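Aminopentol aminotransferase (Sphingopyxis macrogoltabida, PDB 6HBS) uses pyridoxal 5'-phosphate to deaminate aminopentol, the hydrolysed form of the mycotoxin fumonisin B1, passing the amino group preferably to pyruvate. Local coordinates at residues 120-125 and 228-233. Residues are numbered along the deposited sequence; the frame is centred on the assembly and turned at random.
Sequences DATSTA and VVDDVR. With PLP (pyridoxal-5'-phosphate), chain C.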
loop_
_atom_site.group_PDB
_atom_site.type_symbol
_atom_site.label_atom_id
_atom_site.label_comp_id
_atom_site.label_asym_id
_atom_site.label_seq_id
_atom_site.Cartn_x
_atom_site.Cartn_y
_atom_site.Cartn_z
ATOM N N ASP A 120 -5.986 0.933 -2.762
ATOM C CA ASP A 120 -5.335 0.945 -4.072
ATOM C C ASP A 120 -6.275 0.324 -5.122
ATOM O O ASP A 120 -6.387 0.860 -6.249
ATOM C CB ASP A 120 -4.009 0.155 -4.067
ATOM C CG ASP A 120 -2.933 0.589 -3.076
ATOM O OD1 ASP A 120 -3.030 1.708 -2.530
ATOM O OD2 ASP A 120 -1.974 -0.218 -2.846
ATOM N N ALA A 121 -6.918 -0.806 -4.770
ATOM C CA ALA A 121 -7.791 -1.522 -5.700
ATOM C C ALA A 121 -9.063 -0.702 -5.962
ATOM O O ALA A 121 -9.507 -0.620 -7.069
ATOM C CB ALA A 121 -8.121 -2.906 -5.205
ATOM N N THR A 122 -9.642 -0.088 -4.932
ATOM C CA THR A 122 -10.894 0.667 -5.154
ATOM C C THR A 122 -10.622 1.949 -5.945
ATOM O O THR A 122 -11.422 2.319 -6.809
ATOM C CB THR A 122 -11.636 0.929 -3.843
ATOM O OG1 THR A 122 -10.811 1.721 -2.980
ATOM C CG2 THR A 122 -12.074 -0.350 -3.164
ATOM N N SER A 123 -9.499 2.617 -5.662
ATOM C CA SER A 123 -9.083 3.814 -6.369
ATOM C C SER A 123 -8.784 3.497 -7.838
ATOM O O SER A 123 -9.182 4.251 -8.723
ATOM C CB SER A 123 -7.910 4.450 -5.701
ATOM O OG SER A 123 -8.328 5.145 -4.545
ATOM N N THR A 124 -8.112 2.354 -8.076
ATOM C CA THR A 124 -7.826 1.879 -9.418
ATOM C C THR A 124 -9.147 1.624 -10.162
ATOM O O THR A 124 -9.276 2.012 -11.344
ATOM C CB THR A 124 -6.903 0.652 -9.437
ATOM O OG1 THR A 124 -5.668 0.967 -8.776
ATOM C CG2 THR A 124 -6.600 0.208 -10.851
ATOM N N ALA A 125 -10.120 0.978 -9.493
ATOM C CA ALA A 125 -11.419 0.703 -10.109
ATOM C C ALA A 125 -12.106 2.015 -10.524
ATOM O O ALA A 125 -12.693 2.103 -11.611
ATOM C CB ALA A 125 -12.282 -0.106 -9.161
ATOM N N VAL A 228 -19.063 -2.423 -9.809
ATOM C CA VAL A 228 -17.890 -2.731 -9.016
ATOM C C VAL A 228 -18.355 -3.280 -7.664
ATOM O O VAL A 228 -18.978 -2.561 -6.877
ATOM C CB VAL A 228 -17.013 -1.489 -8.813
ATOM C CG1 VAL A 228 -15.731 -1.875 -8.090
ATOM C CG2 VAL A 228 -16.712 -0.759 -10.131
ATOM N N VAL A 229 -18.014 -4.539 -7.367
ATOM C CA VAL A 229 -18.293 -5.066 -6.033
ATOM C C VAL A 229 -17.023 -4.928 -5.198
ATOM O O VAL A 229 -15.986 -5.460 -5.576
ATOM C CB VAL A 229 -18.797 -6.510 -6.089
ATOM C CG1 VAL A 229 -18.747 -7.180 -4.731
ATOM C CG2 VAL A 229 -20.197 -6.574 -6.657
ATOM N N ASP A 230 -17.116 -4.239 -4.056
ATOM C CA ASP A 230 -15.987 -4.097 -3.165
ATOM C C ASP A 230 -15.992 -5.271 -2.182
ATOM O O ASP A 230 -16.688 -5.220 -1.194
ATOM C CB ASP A 230 -15.983 -2.733 -2.487
ATOM C CG ASP A 230 -14.808 -2.533 -1.575
ATOM O OD1 ASP A 230 -14.055 -3.519 -1.371
ATOM O OD2 ASP A 230 -14.712 -1.435 -0.998
ATOM N N ASP A 231 -15.177 -6.295 -2.482
ATOM C CA ASP A 231 -15.107 -7.533 -1.719
ATOM C C ASP A 231 -13.860 -7.554 -0.834
ATOM O O ASP A 231 -13.439 -8.653 -0.410
ATOM C CB ASP A 231 -15.135 -8.763 -2.614
ATOM C CG ASP A 231 -16.339 -9.653 -2.377
ATOM O OD1 ASP A 231 -16.775 -9.767 -1.194
ATOM O OD2 ASP A 231 -16.789 -10.273 -3.365
ATOM N N VAL A 232 -13.320 -6.364 -0.508
ATOM C CA VAL A 232 -12.091 -6.304 0.285
ATOM C C VAL A 232 -12.342 -6.907 1.681
ATOM O O VAL A 232 -11.456 -7.585 2.246
ATOM C CB VAL A 232 -11.538 -4.864 0.355
ATOM C CG1 VAL A 232 -10.452 -4.747 1.425
ATOM C CG2 VAL A 232 -11.004 -4.423 -0.999
ATOM N N ARG A 233 -13.511 -6.601 2.264
ATOM C CA ARG A 233 -13.839 -7.024 3.592
ATOM C C ARG A 233 -14.447 -8.435 3.625
ATOM O O ARG A 233 -14.062 -9.269 4.492
ATOM C CB ARG A 233 -14.775 -6.048 4.302
ATOM C CG ARG A 233 -14.648 -6.174 5.814
ATOM C CD ARG A 233 -15.545 -5.252 6.610
ATOM N NE ARG A 233 -15.208 -3.854 6.396
ATOM C CZ ARG A 233 -15.762 -2.824 7.030
ATOM N NH1 ARG A 233 -16.476 -3.024 8.130
ATOM N NH2 ARG A 233 -15.561 -1.590 6.583
HETATM N N1 PLP C . -13.025 -1.550 1.101
HETATM C C2 PLP C . -13.604 -2.189 2.142
HETATM C C2A PLP C . -15.003 -2.747 2.046
HETATM C C3 PLP C . -12.830 -2.404 3.362
HETATM O O3 PLP C . -13.372 -3.049 4.416
HETATM C C4 PLP C . -11.436 -1.910 3.428
HETATM C C4A PLP C . -10.672 -2.163 4.679
HETATM C C5 PLP C . -10.941 -1.165 2.232
HETATM C C6 PLP C . -11.769 -1.054 1.122
HETATM C C5A PLP C . -9.533 -0.575 2.157
HETATM O O4P PLP C . -8.518 -1.589 2.366
HETATM P P PLP C . -7.160 -1.039 3.036
HETATM O O1P PLP C . -7.440 -0.654 4.417
HETATM O O2P PLP C . -6.796 0.168 2.218
HETATM O O3P PLP C . -6.267 -2.253 2.892
#
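The contact belongs to the pyridoxal phosphate pocket, at the pyridine nitrogen, where T122 of helix 118-133 meets D230 of strand 226-230. Methyl CG2 of T122 lies 3.6 Å from OD2 of D230, the two side chains crossing at a slant, while T122 OG1 turns to the carbonyl oxygen of H146. One helical turn further, CB of A125 packs on CG1 of V228 at 4.0 Å, an apolar touch that seats the helix on the strand, with F193 and C255 of the flanking strands against both T122 and A125. No hydrogen bond joins the two segments.

With chi1 at -179°, CG of D230 points away from its own N and the carboxylate reaches the cofactor. OD2 comes to 2.7 Å from the pyridine N1 of PLP. The same oxygen is hydrogen-bonded to ND1 of H146. OD1 accepts the backbone N-H of V232 at 3.1 Å, closing an Asx turn that fixes the rotation of the carboxylate. The same turn sets V232 against the ring, CG1 standing 3.6 Å from PLP C4. Next along, R233 bends at chi3 (-64°) and presents its guanidinium edge, in plane, to the phenolic oxygen: NE to PLP O3 is 2.8 Å and nearly straight (171°), NH2 adding a weak bond. With an asparagine in place of D230, the negative charge beside N1 would be lost, and the pyridine nitrogen would probably be less readily kept protonated.

PLP is also hydrogen-bonded, probably through its phosphate, to S119 and G118 at the start of the same helix and to S287 of the second subunit. An aspartate paired with the pyridine nitrogen is the hallmark of fold-type I PLP enzymes, to which class-III aminotransferases belong.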